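Local atomic coordinates of nicotinamide riboside transporter PnuC (Neisseria mucosa ATCC 25996, PDB entry 4QTN), a protein that moves the vitamin B3 form nicotinamide riboside across the bacterial inner membrane, working as a homotrimer of helical subunits. Residues M88-L93 with V162-S167; M110-G113 with T118-V121; G28-V33 with A46-I51. All coordinates share one frame; numbering follows the deposited sequence.

Interaction 1. Residues M88-L93 with V162-S167; sequences MMLNLL and VTVVVS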
# COMPACT_ATOMS: atom_id res chain seq x y z
N MSE C 88 -9.84 -5.20 -22.34
CA MSE C 88 -10.92 -4.84 -23.27
C MSE C 88 -11.88 -5.98 -23.54
O MSE C 88 -13.10 -5.77 -23.60
CB MSE C 88 -10.35 -4.20 -24.54
CG MSE C 88 -9.88 -5.21 -25.58
SE MSE C 88 -10.59 -4.69 -27.34
CE MSE C 88 -12.52 -4.84 -26.97
N MSE C 89 -11.35 -7.20 -23.71
CA MSE C 89 -12.19 -8.38 -23.96
C MSE C 89 -12.88 -8.79 -22.68
O MSE C 89 -14.01 -9.29 -22.71
CB MSE C 89 -11.40 -9.54 -24.57
CG MSE C 89 -10.10 -9.83 -23.81
SE MSE C 89 -9.22 -11.44 -24.55
CE MSE C 89 -7.77 -10.57 -25.57
N LEU C 90 -12.21 -8.56 -21.55
CA LEU C 90 -12.74 -8.91 -20.23
C LEU C 90 -14.01 -8.12 -19.89
O LEU C 90 -15.04 -8.72 -19.57
CB LEU C 90 -11.68 -8.69 -19.14
CG LEU C 90 -11.75 -9.46 -17.81
CD1 LEU C 90 -11.09 -8.64 -16.71
CD2 LEU C 90 -13.16 -9.84 -17.40
N ASN C 91 -13.93 -6.79 -19.95
CA ASN C 91 -15.07 -5.93 -19.64
C ASN C 91 -16.24 -6.12 -20.59
O ASN C 91 -17.39 -6.26 -20.15
CB ASN C 91 -14.66 -4.46 -19.58
CG ASN C 91 -13.86 -4.13 -18.33
OD1 ASN C 91 -14.36 -3.48 -17.40
ND2 ASN C 91 -12.61 -4.56 -18.30
N LEU C 92 -15.95 -6.16 -21.90
CA LEU C 92 -17.01 -6.26 -22.92
C LEU C 92 -17.77 -7.62 -22.92
O LEU C 92 -19.00 -7.65 -22.84
CB LEU C 92 -16.47 -5.93 -24.31
CG LEU C 92 -17.53 -5.60 -25.37
CD1 LEU C 92 -18.26 -4.32 -25.01
CD2 LEU C 92 -16.90 -5.49 -26.75
N LEU C 93 -17.03 -8.73 -22.98
CA LEU C 93 -17.64 -10.06 -23.05
C LEU C 93 -18.16 -10.59 -21.70
O LEU C 93 -19.18 -11.25 -21.65
CB LEU C 93 -16.69 -11.09 -23.67
CG LEU C 93 -15.70 -10.68 -24.75
CD1 LEU C 93 -14.90 -11.89 -25.20
CD2 LEU C 93 -16.38 -10.03 -25.95
N VAL C 162 -2.70 -12.98 -16.53
CA VAL C 162 -2.97 -13.33 -15.11
C VAL C 162 -4.10 -12.50 -14.52
O VAL C 162 -5.04 -13.05 -13.94
CB VAL C 162 -1.70 -13.18 -14.22
CG1 VAL C 162 -2.07 -13.17 -12.75
CG2 VAL C 162 -0.71 -14.30 -14.49
N THR C 163 -4.04 -11.19 -14.69
CA THR C 163 -5.09 -10.34 -14.18
C THR C 163 -6.48 -10.69 -14.76
O THR C 163 -7.51 -10.31 -14.20
CB THR C 163 -4.74 -8.82 -14.30
OG1 THR C 163 -5.93 -8.04 -14.47
CG2 THR C 163 -3.82 -8.58 -15.47
N VAL C 164 -6.51 -11.50 -15.81
CA VAL C 164 -7.81 -11.83 -16.42
C VAL C 164 -8.56 -13.04 -15.83
O VAL C 164 -9.77 -12.97 -15.60
CB VAL C 164 -7.75 -11.90 -17.94
CG1 VAL C 164 -9.12 -12.30 -18.50
CG2 VAL C 164 -7.33 -10.55 -18.50
N VAL C 165 -7.84 -14.14 -15.57
CA VAL C 165 -8.41 -15.28 -14.80
C VAL C 165 -8.92 -14.77 -13.45
O VAL C 165 -10.11 -14.91 -13.12
CB VAL C 165 -7.36 -16.41 -14.57
CG1 VAL C 165 -7.77 -17.31 -13.41
CG2 VAL C 165 -7.17 -17.23 -15.84
N VAL C 166 -8.02 -14.13 -12.70
CA VAL C 166 -8.30 -13.65 -11.36
C VAL C 166 -9.54 -12.77 -11.36
O VAL C 166 -10.43 -12.96 -10.53
CB VAL C 166 -7.08 -12.91 -10.75
CG1 VAL C 166 -7.44 -12.20 -9.46
CG2 VAL C 166 -5.93 -13.87 -10.50
N SER C 167 -9.64 -11.88 -12.33
CA SER C 167 -10.82 -11.00 -12.45
C SER C 167 -12.15 -11.72 -12.69
O SER C 167 -13.19 -11.28 -12.19
CB SER C 167 -10.61 -9.92 -13.50
OG SER C 167 -10.30 -8.68 -12.88
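Leu-90 reaches from helix 85-107 to helix 158-175 and meets Val-164 and Ser-167, two residues one turn apart on the second helix. Its CA is also the nearest to that helix, 6.9 Å from the CA of Val-164. The CB leaves the backbone aimed at segment 162-167, and with CG trans to the main-chain N (chi1 -156°) the isobutyl group carries on toward the second helix. At the branch point, CG lies 3.9 Å from Val-164 CG1. The two side chains slide past one another in opposite directions, so Val-164 meets the flank of the leucine rather than its end. Beyond the branch, CD1 reaches the next turn, where it packs 3.5 Å from Ser-167 CB and 3.9 Å from Ser-167 OG.

The hydroxyl of Ser-167 finds its polar partner on the leucine's own helix, hydrogen-bonding Tyr-95 OH. One serine thus presents its CB to a methyl group and its oxygen to a phenol, and both come from helix 85-107. Tyr-145 of helix 128-147 touches Val-164 as well.

The seam runs close to the nicotinamide riboside pocket. The side chain of Ser-167 is about 6 Å from bound nicotinamide riboside and about 4 Å from that of Trp-185, and Tyr-95 lines the pocket itself. The arrangement is that of apolar packing between transmembrane helices, here consistent with a second shell beside the substrate pocket of an all-helical membrane transporter.

Interaction 2. Residues M110-G113 with T118-V121; sequences MALG and TEEV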
# COMPACT_ATOMS: atom_id res chain seq x y z
N MSE C 110 -31.75 -9.70 -0.64
CA MSE C 110 -31.52 -8.41 -0.01
C MSE C 110 -32.03 -8.42 1.41
O MSE C 110 -32.50 -9.44 1.90
CB MSE C 110 -32.22 -7.40 -0.90
CG MSE C 110 -31.56 -7.42 -2.28
SE MSE C 110 -29.74 -6.66 -2.12
CE MSE C 110 -28.93 -7.24 -3.80
N ALA C 111 -31.92 -7.28 2.10
CA ALA C 111 -32.27 -7.17 3.55
C ALA C 111 -31.98 -5.76 4.08
O ALA C 111 -31.29 -4.99 3.42
CB ALA C 111 -31.52 -8.22 4.38
N LEU C 112 -32.45 -5.46 5.28
CA LEU C 112 -32.50 -4.07 5.76
C LEU C 112 -31.15 -3.42 6.22
O LEU C 112 -30.64 -2.51 5.56
CB LEU C 112 -33.60 -3.87 6.79
CG LEU C 112 -34.74 -2.92 6.36
CD1 LEU C 112 -34.92 -2.85 4.84
CD2 LEU C 112 -36.04 -3.27 7.06
N GLY C 113 -30.60 -3.89 7.33
CA GLY C 113 -29.36 -3.29 7.86
C GLY C 113 -29.69 -2.24 8.88
O GLY C 113 -30.71 -1.57 8.78
N THR C 118 -31.61 1.73 3.98
CA THR C 118 -31.29 1.13 2.68
C THR C 118 -31.38 -0.41 2.78
O THR C 118 -31.77 -0.95 3.82
CB THR C 118 -29.90 1.58 2.17
OG1 THR C 118 -29.80 1.33 0.76
CG2 THR C 118 -28.75 0.85 2.94
N GLU C 119 -31.05 -1.10 1.70
CA GLU C 119 -31.07 -2.54 1.71
C GLU C 119 -29.68 -3.06 1.35
O GLU C 119 -29.09 -2.58 0.39
CB GLU C 119 -32.13 -3.06 0.74
CG GLU C 119 -33.56 -2.64 1.11
CD GLU C 119 -34.24 -1.74 0.04
OE1 GLU C 119 -34.31 -2.17 -1.14
OE2 GLU C 119 -34.74 -0.64 0.40
N GLU C 120 -29.13 -3.94 2.19
CA GLU C 120 -27.83 -4.61 1.92
C GLU C 120 -28.02 -6.08 1.57
O GLU C 120 -28.79 -6.78 2.22
CB GLU C 120 -26.85 -4.48 3.11
CG GLU C 120 -27.47 -4.04 4.43
CD GLU C 120 -26.83 -4.67 5.68
OE1 GLU C 120 -26.94 -5.90 5.83
OE2 GLU C 120 -26.27 -3.93 6.53
N VAL C 121 -27.30 -6.53 0.54
CA VAL C 121 -27.24 -7.96 0.14
C VAL C 121 -26.77 -8.85 1.29
O VAL C 121 -26.05 -8.39 2.19
CB VAL C 121 -26.30 -8.16 -1.09
CG1 VAL C 121 -24.85 -8.27 -0.65
CG2 VAL C 121 -26.72 -9.37 -1.91
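Met-110, a selenomethionine in the model, lays the end of its side chain along the backbone of Val-121. Its chain bends at chi2 (-70°), which brings SE to 3.6 Å from Val-121 N. The terminal CE then continues to Val-121 CG2, also 3.6 Å away, the two side chains crossing at a slant. This is the apolar end of the contact.

Glu-120 works at the other end. Its chain bends back toward segment 110-113, CG passing 3.7 Å from Leu-112 O, and the carboxylate comes to rest with one flat face against Gly-113, whose CA is 3.6 Å from Glu-120 CD. That carboxylate also has a long, weak ion pair with Arg-234. Leu-112 begins by heading away, yet its CD1 returns to within 4.0 Å of Glu-119 CG, touching the aliphatic part of that glutamate.

Between these ends the backbones meet directly. Glu-120 N donates to Ala-111 O over 2.7 Å; the bond is bent at the hydrogen (134°), although the C=O...N angle of 160° puts the donor nearly in line with the carbonyl. Glu-119 CA offers a CA-H...O contact to the same oxygen. Outside the pair, Thr-118 OG1 bonds Lys-61 and the backbone of Val-121 bonds Gly-60, tying the cytoplasmic loop to the turn between helices 41-59 and 64-80.

One bent backbone bond and an apolar end thus hold the two segments together, while the ion pair of Glu-120 beyond them is long and weak, consistent with a loop that also relies on its bonds to Lys-61 and Gly-60.

Interaction 3. Residues G28-V33 with A46-I51; sequences GIQAVV and AAVTGI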
# COMPACT_ATOMS: atom_id res chain seq x y z
N GLY C 28 -14.06 13.92 -6.08
CA GLY C 28 -13.30 15.16 -6.15
C GLY C 28 -12.01 15.06 -6.97
O GLY C 28 -11.82 15.82 -7.92
N ILE C 29 -11.13 14.13 -6.58
CA ILE C 29 -9.85 13.93 -7.28
C ILE C 29 -10.11 13.60 -8.74
O ILE C 29 -9.31 13.94 -9.64
CB ILE C 29 -9.02 12.78 -6.64
CG1 ILE C 29 -8.84 13.00 -5.13
CG2 ILE C 29 -7.67 12.63 -7.32
CD1 ILE C 29 -8.15 14.30 -4.77
N GLN C 30 -11.24 12.96 -8.99
CA GLN C 30 -11.65 12.60 -10.32
C GLN C 30 -12.14 13.84 -11.07
O GLN C 30 -11.79 14.04 -12.24
CB GLN C 30 -12.74 11.52 -10.26
CG GLN C 30 -12.68 10.49 -11.38
CD GLN C 30 -11.27 10.04 -11.69
OE1 GLN C 30 -10.75 10.31 -12.79
NE2 GLN C 30 -10.62 9.35 -10.74
N ALA C 31 -12.92 14.69 -10.39
CA ALA C 31 -13.39 15.96 -10.95
C ALA C 31 -12.22 16.86 -11.24
O ALA C 31 -12.12 17.45 -12.32
CB ALA C 31 -14.35 16.65 -10.00
N VAL C 32 -11.32 16.97 -10.27
CA VAL C 32 -10.16 17.84 -10.40
C VAL C 32 -9.20 17.38 -11.52
O VAL C 32 -8.67 18.22 -12.24
CB VAL C 32 -9.44 18.04 -9.04
CG1 VAL C 32 -8.07 18.68 -9.24
CG2 VAL C 32 -10.29 18.88 -8.12
N VAL C 33 -9.03 16.06 -11.70
CA VAL C 33 -8.22 15.55 -12.84
C VAL C 33 -8.81 15.89 -14.22
O VAL C 33 -8.07 16.11 -15.18
CB VAL C 33 -7.91 14.03 -12.72
CG1 VAL C 33 -8.36 13.28 -13.97
CG2 VAL C 33 -6.43 13.82 -12.46
N ALA C 46 -15.79 7.19 -17.10
CA ALA C 46 -15.53 5.79 -16.80
C ALA C 46 -15.00 5.60 -15.38
O ALA C 46 -15.22 4.55 -14.79
CB ALA C 46 -14.57 5.18 -17.83
N ALA C 47 -14.34 6.61 -14.83
CA ALA C 47 -13.89 6.53 -13.45
C ALA C 47 -15.01 6.83 -12.48
O ALA C 47 -15.37 5.99 -11.68
CB ALA C 47 -12.72 7.44 -13.22
N VAL C 48 -15.60 8.02 -12.59
CA VAL C 48 -16.73 8.41 -11.73
C VAL C 48 -17.83 7.33 -11.60
O VAL C 48 -18.20 6.95 -10.48
CB VAL C 48 -17.34 9.76 -12.16
CG1 VAL C 48 -18.66 10.01 -11.44
CG2 VAL C 48 -16.37 10.87 -11.86
N THR C 49 -18.36 6.87 -12.73
CA THR C 49 -19.15 5.63 -12.75
C THR C 49 -18.14 4.52 -12.75
O THR C 49 -17.49 4.30 -13.74
CB THR C 49 -20.04 5.49 -14.02
OG1 THR C 49 -19.23 5.38 -15.19
CG2 THR C 49 -20.97 6.69 -14.16
N GLY C 50 -17.96 3.87 -11.62
CA GLY C 50 -16.92 2.88 -11.52
C GLY C 50 -16.31 2.96 -10.18
O GLY C 50 -16.15 1.95 -9.50
N ILE C 51 -15.99 4.17 -9.76
CA ILE C 51 -15.72 4.43 -8.36
C ILE C 51 -17.00 4.24 -7.57
O ILE C 51 -17.02 3.52 -6.57
CB ILE C 51 -15.13 5.84 -8.12
CG1 ILE C 51 -13.63 5.82 -8.40
CG2 ILE C 51 -15.36 6.28 -6.69
CD1 ILE C 51 -13.06 7.17 -8.78
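The side-chain amide of Gln-30 turns one flat face to Ala-47, whose methyl CB stands almost squarely above it, 3.3 Å from Gln-30 CD. Ile-51 CD1 sits beside the nitrogen edge, raised to the same side as Ala-47, 3.8 Å from Gln-30 NE2. The bend at chi2 (42°) swings the amide across the front of the second helix, and chi3 (-114°) turns its face to Ala-47. Nearer the backbone, the aliphatic stem has its own neighbour: Gln-30 CG lies 3.7 Å from Val-48 CG2, the two chains running past each other in opposite senses. A polar residue is therefore received here by three apolar ones, through carbon and the amide's pi face and nitrogen edge. Pro-209 and Ser-44 also touch Gln-30.

The two segments run nearly antiparallel, their axes 175° apart in direction and 9.9 Å apart at closest approach, as expected for consecutive transmembrane helices joined by a short connection. Helix 208-234 packs alongside both: Met-216 touches Ile-29 and Ile-51, and its Tyr-217, which binds nicotinamide riboside, hydrogen-bonds Gly-50 O. Helix 64-80 borders segment 46-51 through Leu-74 and Ile-70, whereas helix 17-34 turns another side to the third subunit, where Ile-29 and Val-33 meet Val-166 and Val-162 of that neighbouring chain.

In the fold
Interactions 1 and 3 are buried helix-to-helix contacts within the membrane, each centred on one side chain, Leu-90 or Gln-30, received by small or branched partners; interaction 2 is a partly buried fold of the cytoplasmic loop, and it alone of the three has a hydrogen bond between its segments. Interaction 2 is nested in the chain between the helices that interaction 1 joins, yet their centres are 29 Å apart, on opposite sides of the chain's centre. Interactions 1 and 3 share no helix within a subunit, but in the trimer helix 158-175 of one subunit packs on helix 17-34 of another.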